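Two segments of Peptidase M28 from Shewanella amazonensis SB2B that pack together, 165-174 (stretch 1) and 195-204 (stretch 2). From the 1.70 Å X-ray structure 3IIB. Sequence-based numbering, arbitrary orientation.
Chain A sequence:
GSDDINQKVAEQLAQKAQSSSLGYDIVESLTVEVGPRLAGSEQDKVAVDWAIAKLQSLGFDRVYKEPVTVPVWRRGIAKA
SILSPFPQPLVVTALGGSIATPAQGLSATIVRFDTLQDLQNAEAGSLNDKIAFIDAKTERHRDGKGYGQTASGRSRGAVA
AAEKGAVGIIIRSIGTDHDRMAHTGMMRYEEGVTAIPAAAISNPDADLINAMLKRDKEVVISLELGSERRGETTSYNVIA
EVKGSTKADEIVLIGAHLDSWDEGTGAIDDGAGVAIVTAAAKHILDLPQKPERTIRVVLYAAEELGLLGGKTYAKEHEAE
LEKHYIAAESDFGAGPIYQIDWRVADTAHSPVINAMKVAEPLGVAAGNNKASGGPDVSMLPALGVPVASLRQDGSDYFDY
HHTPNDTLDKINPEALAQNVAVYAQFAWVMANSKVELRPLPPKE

Stretch 1 (165-174) GAVGIIIRSI
Stretch 2 (195-204) AIPAAAISNP

The two stretches pair as neighbouring parallel β-strands, and a ladder of backbone hydrogen bonds holds them together. Ile 169 N donates to Pro 197 O at 3.0 Å, and Ala 199 N donates to Ile 169 O at 3.0 Å. Ile 171 N then donates to Ala 199 O at 2.9 Å, and Ile 201 N to Ile 171 O at 2.8 Å. The last bond is nearly straight, with an N-H...O angle of 171°. Ser 173 N continues the ladder to Ile 201 O at 3.0 Å. The same carbonyl takes a second bond from the Ser 173 side chain, Ser 173 OG to Ile 201 O, at 2.7 Å. A carbonyl oxygen has two lone pairs and can accept both. Ser 173 has chi1 -78° (m), and its CA-to-CB bond points toward stretch 2.

One side-chain pair adds to this. Arg 172 NH1 donates to Asn 203 OD1 at 2.9 Å, with the amide oxygen near the guanidinium plane, at its edge. Arg 172 is t, t, m with chi4 -89°. Asn 203 has chi1 -89° and chi2 -75°. It opens a helix. Ser 202 (chi1 p) is the N-cap; its CA-to-CB bond points away from stretch 1, and its side chain caps a backbone N just past the stretch.

Ile 169 CA lies 4.8 Å from Ala 198 CA, Ile 170 CA 4.9 Å from Ala 199 CA, and Ile 171 CA 4.7 Å from Ala 200 CA. The pair Arg 172 CA and Ile 201 CA opens to 5.4 Å. The strands run at 26° to each other. Phi/psi is -139/137 at Ile 169, -116/145 at Ile 170, -123/149 at Ile 171, -144/125 at Ala 198, -141/156 at Ala 199, -108/141 at Ala 200 and -112/158 at Ile 201. Arg 172 is less extended, at -62/125. CA-H...O contacts fill in between the N-H bonds, such as Ile 170 CA to Ala 199 O at 3.2 Å.

The extended backbone alternates side chains between the sheet faces. Ile 169, Ile 171, Ala 198 and Ala 200 share one face. Small alanines sit beside branched isoleucines there: Ile 169 CG2 lies 3.5 Å from Ala 198 CB, and Ile 171 CG1 lies 3.8 Å from Ala 200 CB. Ile 169 is t, t, and its end leads away from stretch 2. Ile 171 is p, t. Ile 170, Ala 199, Arg 172 and Ile 201 share the other face, where Ile 170 CD1 (p, t) is 4.1 Å from Ile 201 CD1 (p, t).

Before the strand of stretch 2, Ile 196 (p, t) has its CA-to-CB bond toward stretch 1. Ile 196 CD1 is 4.2 Å from Ala 166 CB and 3.6 Å from Gly 168 C. Gly 168 is almost fully extended, at -174/169. Gly 165 has positive phi (103/-2) and ends the preceding helix in a Schellman motif. Together the stretches bury 731 Å².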

# COMPACT_ATOMS: atom_id res chain seq x y z
N GLY A 165 21.61 -3.27 -25.91
CA GLY A 165 21.60 -1.87 -26.33
C GLY A 165 20.72 -0.93 -25.51
O GLY A 165 20.72 0.27 -25.76
N ALA A 166 20.00 -1.46 -24.51
CA ALA A 166 19.08 -0.67 -23.73
C ALA A 166 19.81 0.46 -23.03
O ALA A 166 20.97 0.31 -22.65
CB ALA A 166 18.32 -1.53 -22.69
N VAL A 167 19.13 1.60 -22.91
CA VAL A 167 19.65 2.75 -22.21
C VAL A 167 19.12 2.79 -20.79
O VAL A 167 19.47 3.69 -20.03
CB VAL A 167 19.30 4.05 -22.94
CG1 VAL A 167 20.07 4.13 -24.24
CG2 VAL A 167 17.78 4.18 -23.20
N GLY A 168 18.25 1.83 -20.45
CA GLY A 168 17.68 1.71 -19.12
C GLY A 168 16.84 0.46 -18.97
O GLY A 168 16.50 -0.18 -19.96
N ILE A 169 16.46 0.14 -17.72
CA ILE A 169 15.55 -0.96 -17.49
C ILE A 169 14.55 -0.56 -16.41
O ILE A 169 14.89 0.12 -15.42
CB ILE A 169 16.26 -2.25 -17.12
CG1 ILE A 169 15.27 -3.37 -16.85
CG2 ILE A 169 17.19 -2.09 -15.88
CD1 ILE A 169 15.98 -4.74 -16.77
N ILE A 170 13.28 -0.90 -16.65
CA ILE A 170 12.30 -0.94 -15.58
C ILE A 170 11.83 -2.37 -15.42
O ILE A 170 11.68 -3.09 -16.41
CB ILE A 170 11.06 -0.02 -15.83
CG1 ILE A 170 10.50 -0.20 -17.23
CG2 ILE A 170 11.44 1.50 -15.57
CD1 ILE A 170 9.01 0.35 -17.41
N ILE A 171 11.56 -2.75 -14.18
CA ILE A 171 10.98 -4.06 -13.91
C ILE A 171 9.66 -3.94 -13.14
O ILE A 171 9.45 -3.02 -12.34
CB ILE A 171 11.97 -5.01 -13.14
CG1 ILE A 171 12.20 -4.58 -11.68
CG2 ILE A 171 13.25 -5.21 -13.96
CD1 ILE A 171 13.02 -5.62 -10.86
N ARG A 172 8.77 -4.89 -13.37
CA ARG A 172 7.71 -5.13 -12.42
C ARG A 172 8.33 -5.55 -11.10
O ARG A 172 9.11 -6.50 -11.04
CB ARG A 172 6.77 -6.24 -12.88
CG ARG A 172 5.65 -6.60 -11.87
CD ARG A 172 4.81 -7.79 -12.35
NE ARG A 172 3.98 -7.46 -13.50
CZ ARG A 172 2.74 -6.96 -13.42
NH1 ARG A 172 2.14 -6.76 -12.22
NH2 ARG A 172 2.08 -6.69 -14.54
N SER A 173 7.98 -4.81 -10.05
CA SER A 173 8.46 -5.08 -8.70
C SER A 173 8.38 -6.55 -8.38
O SER A 173 7.37 -7.22 -8.71
CB SER A 173 7.66 -4.30 -7.68
OG SER A 173 8.07 -2.93 -7.64
N ILE A 174 9.43 -7.04 -7.72
CA ILE A 174 9.51 -8.43 -7.33
C ILE A 174 8.72 -8.59 -6.03
O ILE A 174 9.27 -8.65 -4.93
CB ILE A 174 10.98 -8.95 -7.20
CG1 ILE A 174 11.82 -8.55 -8.41
CG2 ILE A 174 10.94 -10.49 -6.98
CD1 ILE A 174 11.28 -9.04 -9.77
N ALA A 195 26.99 0.31 -17.49
CA ALA A 195 25.98 0.48 -16.44
C ALA A 195 24.87 1.38 -16.95
O ALA A 195 25.11 2.41 -17.59
CB ALA A 195 26.61 1.08 -15.15
N ILE A 196 23.63 0.94 -16.75
CA ILE A 196 22.48 1.74 -17.13
C ILE A 196 21.52 1.94 -15.92
O ILE A 196 21.49 1.11 -15.02
CB ILE A 196 21.72 1.12 -18.35
CG1 ILE A 196 21.19 -0.27 -17.99
CG2 ILE A 196 22.61 1.19 -19.65
CD1 ILE A 196 20.18 -0.88 -19.03
N PRO A 197 20.75 3.04 -15.91
CA PRO A 197 19.74 3.25 -14.87
C PRO A 197 18.73 2.11 -14.81
O PRO A 197 18.31 1.60 -15.84
CB PRO A 197 19.06 4.55 -15.27
CG PRO A 197 19.95 5.19 -16.21
CD PRO A 197 20.72 4.13 -16.90
N ALA A 198 18.34 1.74 -13.60
CA ALA A 198 17.56 0.54 -13.35
C ALA A 198 16.58 0.83 -12.21
O ALA A 198 17.02 1.24 -11.15
CB ALA A 198 18.48 -0.62 -12.94
N ALA A 199 15.28 0.61 -12.45
CA ALA A 199 14.24 0.92 -11.51
C ALA A 199 13.18 -0.16 -11.52
O ALA A 199 13.03 -0.89 -12.50
CB ALA A 199 13.61 2.26 -11.86
N ALA A 200 12.47 -0.26 -10.40
CA ALA A 200 11.27 -1.10 -10.28
C ALA A 200 10.04 -0.20 -10.21
O ALA A 200 10.07 0.87 -9.58
CB ALA A 200 11.35 -1.97 -9.03
N ILE A 201 8.96 -0.64 -10.86
CA ILE A 201 7.69 0.05 -10.80
C ILE A 201 6.71 -0.82 -10.04
O ILE A 201 6.94 -2.03 -9.88
CB ILE A 201 7.14 0.46 -12.18
CG1 ILE A 201 6.75 -0.77 -13.03
CG2 ILE A 201 8.14 1.37 -12.89
CD1 ILE A 201 6.30 -0.44 -14.48
N SER A 202 5.67 -0.18 -9.50
CA SER A 202 4.68 -0.91 -8.72
C SER A 202 3.99 -1.90 -9.61
O SER A 202 3.93 -1.74 -10.82
CB SER A 202 3.63 0.00 -8.06
OG SER A 202 2.69 0.53 -8.98
N ASN A 203 3.46 -2.94 -8.98
CA ASN A 203 2.64 -3.91 -9.69
C ASN A 203 1.46 -3.32 -10.48
O ASN A 203 1.32 -3.64 -11.65
CB ASN A 203 2.26 -5.03 -8.72
CG ASN A 203 3.29 -6.14 -8.71
OD1 ASN A 203 3.37 -6.94 -9.64
ND2 ASN A 203 4.18 -6.11 -7.72
N PRO A 204 0.67 -2.38 -9.89
CA PRO A 204 -0.41 -1.74 -10.68
C PRO A 204 0.14 -0.97 -11.89
O PRO A 204 -0.46 -0.94 -12.94
CB PRO A 204 -1.09 -0.82 -9.66
CG PRO A 204 -0.87 -1.57 -8.33
CD PRO A 204 0.55 -2.04 -8.45